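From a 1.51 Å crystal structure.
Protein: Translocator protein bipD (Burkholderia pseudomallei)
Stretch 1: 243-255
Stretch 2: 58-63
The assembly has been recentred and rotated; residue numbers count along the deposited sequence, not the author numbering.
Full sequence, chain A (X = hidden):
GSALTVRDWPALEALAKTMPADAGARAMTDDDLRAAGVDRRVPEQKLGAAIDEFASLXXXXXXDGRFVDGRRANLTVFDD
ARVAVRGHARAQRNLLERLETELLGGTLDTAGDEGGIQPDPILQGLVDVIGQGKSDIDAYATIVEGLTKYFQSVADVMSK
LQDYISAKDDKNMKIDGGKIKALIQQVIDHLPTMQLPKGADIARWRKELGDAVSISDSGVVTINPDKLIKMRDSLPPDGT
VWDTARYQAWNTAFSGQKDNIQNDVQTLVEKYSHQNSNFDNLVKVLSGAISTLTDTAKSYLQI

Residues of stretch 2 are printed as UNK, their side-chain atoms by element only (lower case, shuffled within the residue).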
ATOM      1  N   ASP A 243      33.292  22.134 -50.662  1.00 15.23           N
ATOM      2  CA  ASP A 243      32.730  21.385 -51.765  1.00 15.80           C
ATOM      3  C   ASP A 243      31.575  20.550 -51.233  1.00 14.93           C
ATOM      4  O   ASP A 243      31.480  20.254 -50.024  1.00 14.06           O
ATOM      5  CB  ASP A 243      33.783  20.487 -52.412  1.00 17.16           C
ATOM      6  CG  ASP A 243      34.417  19.530 -51.423  1.00 19.88           C
ATOM      7  OD1 ASP A 243      35.162  20.001 -50.514  1.00 21.42           O
ATOM      8  OD2 ASP A 243      34.170  18.317 -51.532  1.00 23.63           O
ATOM      9  N   THR A 244      30.694  20.154 -52.142  1.00 14.69           N
ATOM     10  CA  THR A 244      29.532  19.402 -51.738  1.00 14.91           C
ATOM     11  C   THR A 244      29.899  18.151 -50.944  1.00 13.71           C
ATOM     12  O   THR A 244      29.253  17.847 -49.935  1.00 14.87           O
ATOM     13  CB  THR A 244      28.691  19.032 -52.956  1.00 16.09           C
ATOM     14  OG1 THR A 244      28.266  20.236 -53.586  1.00 19.71           O
ATOM     15  CG2 THR A 244      27.504  18.205 -52.501  1.00 19.10           C
ATOM     16  N   ALA A 245      30.919  17.405 -51.383  1.00 13.24           N
ATOM     17  CA  ALA A 245      31.224  16.147 -50.714  1.00 13.24           C
ATOM     18  C   ALA A 245      31.628  16.370 -49.255  1.00 12.50           C
ATOM     19  O   ALA A 245      31.173  15.657 -48.373  1.00 12.64           O
ATOM     20  CB  ALA A 245      32.277  15.357 -51.458  1.00 14.26           C
ATOM     21  N   ARG A 246      32.460  17.379 -48.998  1.00 12.04           N
ATOM     22  CA  ARG A 246      32.847  17.671 -47.608  1.00 11.61           C
ATOM     23  C   ARG A 246      31.653  18.184 -46.790  1.00 11.36           C
ATOM     24  O   ARG A 246      31.495  17.859 -45.600  1.00 12.04           O
ATOM     25  CB  ARG A 246      34.002  18.662 -47.555  1.00 12.77           C
ATOM     26  CG  ARG A 246      35.332  17.996 -47.768  1.00 15.34           C
ATOM     27  CD  ARG A 246      36.479  18.969 -47.510  1.00 18.29           C
ATOM     28  NE  ARG A 246      37.811  18.408 -47.786  1.00 18.91           N
ATOM     29  CZ  ARG A 246      38.402  18.409 -48.979  1.00 20.01           C
ATOM     30  NH1 ARG A 246      37.789  18.909 -50.046  1.00 20.58           N
ATOM     31  NH2 ARG A 246      39.624  17.893 -49.112  1.00 20.57           N
ATOM     32  N   TYR A 247      30.784  18.972 -47.405  1.00 11.34           N
ATOM     33  CA  TYR A 247      29.597  19.430 -46.700  1.00 11.15           C
ATOM     34  C   TYR A 247      28.735  18.228 -46.307  1.00 10.72           C
ATOM     35  O   TYR A 247      28.231  18.132 -45.198  1.00 11.53           O
ATOM     36  CB  TYR A 247      28.800  20.409 -47.567  1.00 11.23           C
ATOM     37  CG  TYR A 247      27.479  20.747 -46.932  1.00  9.87           C
ATOM     38  CD1 TYR A 247      26.315  20.071 -47.304  1.00 11.07           C
ATOM     39  CD2 TYR A 247      27.398  21.691 -45.915  1.00 11.25           C
ATOM     40  CE1 TYR A 247      25.123  20.357 -46.707  1.00 11.62           C
ATOM     41  CE2 TYR A 247      26.201  21.987 -45.309  1.00 11.42           C
ATOM     42  CZ  TYR A 247      25.054  21.309 -45.692  1.00 11.32           C
ATOM     43  OH  TYR A 247      23.845  21.613 -45.068  1.00 13.29           O
ATOM     44  N   GLN A 248      28.573  17.292 -47.234  1.00 11.81           N
ATOM     45  CA  GLN A 248      27.722  16.145 -46.981  1.00 13.00           C
ATOM     46  C   GLN A 248      28.284  15.263 -45.881  1.00 12.39           C
ATOM     47  O   GLN A 248      27.536  14.703 -45.103  1.00 11.87           O
ATOM     48  CB  GLN A 248      27.492  15.348 -48.274  1.00 13.73           C
ATOM     49  CG  GLN A 248      26.586  16.122 -49.233  1.00 15.49           C
ATOM     50  CD  GLN A 248      26.261  15.389 -50.537  1.00 20.19           C
ATOM     51  OE1 GLN A 248      26.984  14.487 -50.966  1.00 23.62           O
ATOM     52  NE2 GLN A 248      25.188  15.814 -51.194  1.00 21.92           N
ATOM     53  N   ALA A 249      29.618  15.146 -45.820  1.00 12.06           N
ATOM     54  CA  ALA A 249      30.238  14.394 -44.746  1.00 12.38           C
ATOM     55  C   ALA A 249      29.926  15.032 -43.397  1.00 11.52           C
ATOM     56  O   ALA A 249      29.636  14.324 -42.416  1.00 12.65           O
ATOM     57  CB  ALA A 249      31.746  14.324 -44.930  1.00 12.41           C
ATOM     58  N   TRP A 250      30.022  16.361 -43.326  1.00 11.24           N
ATOM     59  CA  TRP A 250      29.704  17.075 -42.104  1.00 11.58           C
ATOM     60  C   TRP A 250      28.214  16.900 -41.742  1.00 11.46           C
ATOM     61  O   TRP A 250      27.853  16.613 -40.608  1.00 11.97           O
ATOM     62  CB  TRP A 250      30.074  18.570 -42.210  1.00 11.38           C
ATOM     63  CG  TRP A 250      29.447  19.312 -41.069  1.00 10.32           C
ATOM     64  CD1 TRP A 250      29.874  19.340 -39.767  1.00 10.75           C
ATOM     65  CD2 TRP A 250      28.176  19.987 -41.081  1.00  9.73           C
ATOM     66  NE1 TRP A 250      28.989  20.051 -38.999  1.00 12.26           N
ATOM     67  CE2 TRP A 250      27.935  20.453 -39.774  1.00 10.88           C
ATOM     68  CE3 TRP A 250      27.255  20.281 -42.084  1.00 11.97           C
ATOM     69  CZ2 TRP A 250      26.779  21.161 -39.436  1.00 11.31           C
ATOM     70  CZ3 TRP A 250      26.117  20.990 -41.755  1.00 11.51           C
ATOM     71  CH2 TRP A 250      25.881  21.415 -40.448  1.00 10.55           C
ATOM     72  N   ASN A 251      27.351  17.059 -42.741  1.00 11.19           N
ATOM     73  CA  ASN A 251      25.897  16.954 -42.550  1.00 12.20           C
ATOM     74  C   ASN A 251      25.548  15.569 -42.031  1.00 11.56           C
ATOM     75  O   ASN A 251      24.723  15.409 -41.154  1.00 12.34           O
ATOM     76  CB  ASN A 251      25.196  17.235 -43.881  1.00 13.33           C
ATOM     77  CG  ASN A 251      23.705  17.468 -43.756  1.00 17.21           C
ATOM     78  OD1 ASN A 251      23.167  17.668 -42.659  1.00 22.54           O
ATOM     79  ND2 ASN A 251      23.032  17.499 -44.903  1.00 17.94           N
ATOM     80  N   THR A 252      26.222  14.551 -42.564  1.00 12.14           N
ATOM     81  CA  THR A 252      25.972  13.191 -42.115  1.00 12.74           C
ATOM     82  C   THR A 252      26.349  13.018 -40.646  1.00 12.18           C
ATOM     83  O   THR A 252      25.616  12.404 -39.875  1.00 12.70           O
ATOM     84  CB  THR A 252      26.684  12.175 -43.011  1.00 13.58           C
ATOM     85  OG1 THR A 252      26.127  12.270 -44.338  1.00 15.25           O
ATOM     86  CG2 THR A 252      26.544  10.748 -42.471  1.00 14.39           C
ATOM     87  N   ALA A 253      27.497  13.559 -40.248  1.00 12.23           N
ATOM     88  CA  ALA A 253      27.873  13.479 -38.848  1.00 12.39           C
ATOM     89  C   ALA A 253      26.886  14.219 -37.962  1.00 12.41           C
ATOM     90  O   ALA A 253      26.508  13.731 -36.902  1.00 12.48           O
ATOM     91  CB  ALA A 253      29.278  14.022 -38.647  1.00 12.27           C
ATOM     92  N   PHE A 254      26.478  15.394 -38.413  1.00 13.00           N
ATOM     93  CA  PHE A 254      25.538  16.224 -37.654  1.00 13.80           C
ATOM     94  C   PHE A 254      24.224  15.491 -37.461  1.00 13.58           C
ATOM     95  O   PHE A 254      23.674  15.430 -36.355  1.00 14.85           O
ATOM     96  CB  PHE A 254      25.332  17.556 -38.385  1.00 14.95           C
ATOM     97  CG  PHE A 254      24.766  18.637 -37.527  1.00 18.07           C
ATOM     98  CD1 PHE A 254      25.605  19.414 -36.725  1.00 20.67           C
ATOM     99  CD2 PHE A 254      23.424  18.879 -37.531  1.00 20.66           C
ATOM    100  CE1 PHE A 254      25.100  20.440 -35.935  1.00 22.25           C
ATOM    101  CE2 PHE A 254      22.891  19.911 -36.722  1.00 23.00           C
ATOM    102  CZ  PHE A 254      23.745  20.687 -35.934  1.00 23.53           C
ATOM    103  N   SER A 255      23.744  14.898 -38.552  1.00 13.61           N
ATOM    104  CA  SER A 255      22.525  14.109 -38.537  1.00 14.33           C
ATOM    105  C   SER A 255      22.604  12.908 -37.625  1.00 13.92           C
ATOM    106  O   SER A 255      21.596  12.510 -37.028  1.00 14.97           O
ATOM    107  CB  SER A 255      22.195  13.642 -39.961  1.00 15.63           C
ATOM    108  OG  SER A 255      21.889  14.760 -40.768  1.00 21.89           O
ATOM    109  N   UNK A  58      15.480  18.885 -41.918  1.00 12.33           N
ATOM    110  CA  UNK A  58      16.598  18.616 -42.797  1.00 15.05           C
ATOM    111  C   UNK A  58      17.362  19.852 -43.100  1.00 14.15           C
ATOM    112  O   UNK A  58      16.771  20.901 -43.353  1.00 13.11           O
ATOM    113  n   UNK A  58      15.049  14.804 -45.189  1.00 27.64           N
ATOM    114  c   UNK A  58      15.445  16.179 -45.286  1.00 25.51           C
ATOM    115  c   UNK A  58      15.584  16.752 -43.983  1.00 22.74           C
ATOM    116  c   UNK A  58      14.856  14.063 -46.275  1.00 28.46           C
ATOM    117  c   UNK A  58      16.087  18.085 -44.124  1.00 16.85           C
ATOM    118  n   UNK A  58      14.508  12.802 -46.146  1.00 29.60           N
ATOM    119  n   UNK A  58      15.105  14.588 -47.472  1.00 30.07           N
ATOM    120  N   UNK A  59      18.690  19.726 -43.080  1.00 14.19           N
ATOM    121  CA  UNK A  59      19.537  20.828 -43.474  1.00 15.04           C
ATOM    122  C   UNK A  59      19.542  20.996 -44.992  1.00 15.35           C
ATOM    123  O   UNK A  59      19.198  20.069 -45.725  1.00 16.21           O
ATOM    124  c   UNK A  59      20.977  20.619 -42.956  1.00 15.22           C
ATOM    125  c   UNK A  59      22.607  20.665 -41.011  1.00 16.38           C
ATOM    126  c   UNK A  59      21.135  20.559 -41.432  1.00 15.64           C
ATOM    127  c   UNK A  59      20.347  21.565 -40.654  1.00 16.01           C
ATOM    128  N   UNK A  60      19.952  22.179 -45.483  1.00 15.88           N
ATOM    129  CA  UNK A  60      20.138  22.351 -46.912  1.00 17.02           C
ATOM    130  C   UNK A  60      21.137  21.338 -47.485  1.00 18.24           C
ATOM    131  O   UNK A  60      21.913  20.746 -46.742  1.00 17.93           O
ATOM    132  c   UNK A  60      20.329  23.380 -44.719  1.00 16.20           C
ATOM    133  c   UNK A  60      20.671  23.788 -47.030  1.00 17.17           C
ATOM    134  c   UNK A  60      20.418  24.437 -45.725  1.00 17.69           C
ATOM    135  N   UNK A  61      21.080  21.099 -48.786  1.00 20.28           N
ATOM    136  CA  UNK A  61      21.990  20.190 -49.417  1.00 22.55           C
ATOM    137  C   UNK A  61      22.139  20.595 -50.874  1.00 24.38           C
ATOM    138  O   UNK A  61      21.501  21.550 -51.334  1.00 23.85           O
ATOM    139  o   UNK A  61      23.736  17.987 -49.635  1.00 26.56           O
ATOM    140  o   UNK A  61      22.297  16.560 -48.776  1.00 28.41           O
ATOM    141  c   UNK A  61      22.585  17.697 -49.219  1.00 24.89           C
ATOM    142  c   UNK A  61      21.467  18.747 -49.260  1.00 23.18           C
ATOM    143  N   UNK A  62      23.028  19.899 -51.570  1.00 26.82           N
ATOM    144  CA  UNK A  62      23.200  20.031 -52.996  1.00 29.71           C
ATOM    145  C   UNK A  62      23.106  18.607 -53.529  1.00 32.17           C
ATOM    146  O   UNK A  62      23.957  17.771 -53.235  1.00 31.51           O
ATOM    147  c   UNK A  62      24.833  20.920 -54.758  1.00 33.38           C
ATOM    148  n   UNK A  62      25.502  23.309 -54.742  1.00 37.53           N
ATOM    149  c   UNK A  62      24.564  20.647 -53.301  1.00 30.63           C
ATOM    150  n   UNK A  62      24.428  25.036 -55.824  1.00 37.91           N
ATOM    151  n   UNK A  62      26.409  25.430 -54.748  1.00 39.60           N
ATOM    152  c   UNK A  62      25.448  24.589 -55.100  1.00 38.29           C
ATOM    153  c   UNK A  62      24.471  22.333 -55.112  1.00 36.77           C
ATOM    154  N   UNK A  63      22.043  18.329 -54.295  1.00 35.36           N
ATOM    155  CA  UNK A  63      21.752  16.978 -54.778  1.00 38.41           C
ATOM    156  C   UNK A  63      21.913  16.963 -56.299  1.00 40.08           C
ATOM    157  O   UNK A  63      21.215  17.694 -57.005  1.00 40.04           O
ATOM    158  c   UNK A  63      20.826  14.009 -54.171  1.00 42.76           C
ATOM    159  c   UNK A  63      20.022  15.098 -54.871  1.00 41.14           C
ATOM    160  c   UNK A  63      20.320  16.519 -54.373  1.00 39.20           C
ATOM    161  c   UNK A  63      19.263  17.480 -54.898  1.00 40.47           C
TER
HETATM  162  O   HOH W   1      20.173  17.506 -45.403  1.00 23.86           O
HETATM  163  O   HOH W   2      19.894  17.060 -42.439  1.00 28.17           O
HETATM  164  O   HOH W   3      24.205  15.781 -46.859  1.00 34.77           O

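Position 58 carries seven side-chain atoms, four carbons and three nitrogens: three carbons in a row, a nitrogen, then a carbon bearing two more nitrogens. Its CA-to-CB bond points away from the helix that includes residues 244-255, and the extended side chain makes no contact with these residues. A guanidinium on a long linear stem makes this Arg-58.

Position 59 has four carbons, forked at the second, and its CA-to-CB bond points toward the helix. One terminal carbon lies 3.4 Å from CH2 of Trp-250, 3.5 Å from OD1 of Asn-251 and 4.0 Å from CD2 of Phe-254. A fork one carbon beyond CB identifies Leu-59, and the terminal carbon in question is CD1. With chi1 m and chi2 t, this methyl lies against both aromatic side chains, and no other residue of the segment has as much surface covered by the helix. Its backbone is held as well: water 1 donates to Leu-59 O and accepts from Asn-251 ND2, while water 2 accepts from Leu-59 N and donates a weak hydrogen bond to Asn-251 OD1. The amide of Asn-251 thus reaches both backbone polar groups of one residue through solvent.

At position 60, three carbons close a ring onto the backbone nitrogen. The nearest ring carbon stays 4.0 Å from Tyr-247 OH, and the stronger interaction belongs to the backbone: Tyr-247 OH donates a short hydrogen bond of 2.7 Å to the carbonyl O of position 60, with the acceptor at the edge of the tyrosine ring, near its plane. The closed ring leaves only proline, Pro-60, and the carbon nearest the hydroxyl is CD.

Position 61 bears two carbons, the second carrying two oxygens. One oxygen accepts a hydrogen bond from NE2 of Gln-248 at 3.0 Å, with a nearly straight N-H...acceptor angle of 167°. A carboxylate directly on CB means Asp-61, and the acceptor is OD1. OD1 of Asp-61 also accepts from the backbone N of position 62 at 2.8 Å. Its OD2 takes a hydrogen bond from water 3, which in turn accepts from Asn-251 ND2.

Position 62 again has three carbons, a nitrogen, and a carbon with two further nitrogens, and its second side-chain carbon packs 3.7 Å from OG1 of Thr-244. This is Arg-62, with chi2 between wells at 94°; Thr-244 OG1 lies at the edge of its guanidinium, near its plane. The carbonyl O of Arg-62 lies 3.6 Å from Thr-244 CG2.

Position 63 has four carbons, forked at the first, with one arm two carbons long. Its CA-to-CB bond points away from the helix and the side chain makes no contact with it. This is Ile-63.

The contact therefore combines one apolar anchor, Leu-59 against Trp-250 and Phe-254, with two direct hydrogen bonds from Tyr-247 and Gln-248. Three waters extend this polar network around Asn-251, joining segments far apart in sequence across 406 Å² of buried surface.

Stretch 2 58-63: RLPDRI
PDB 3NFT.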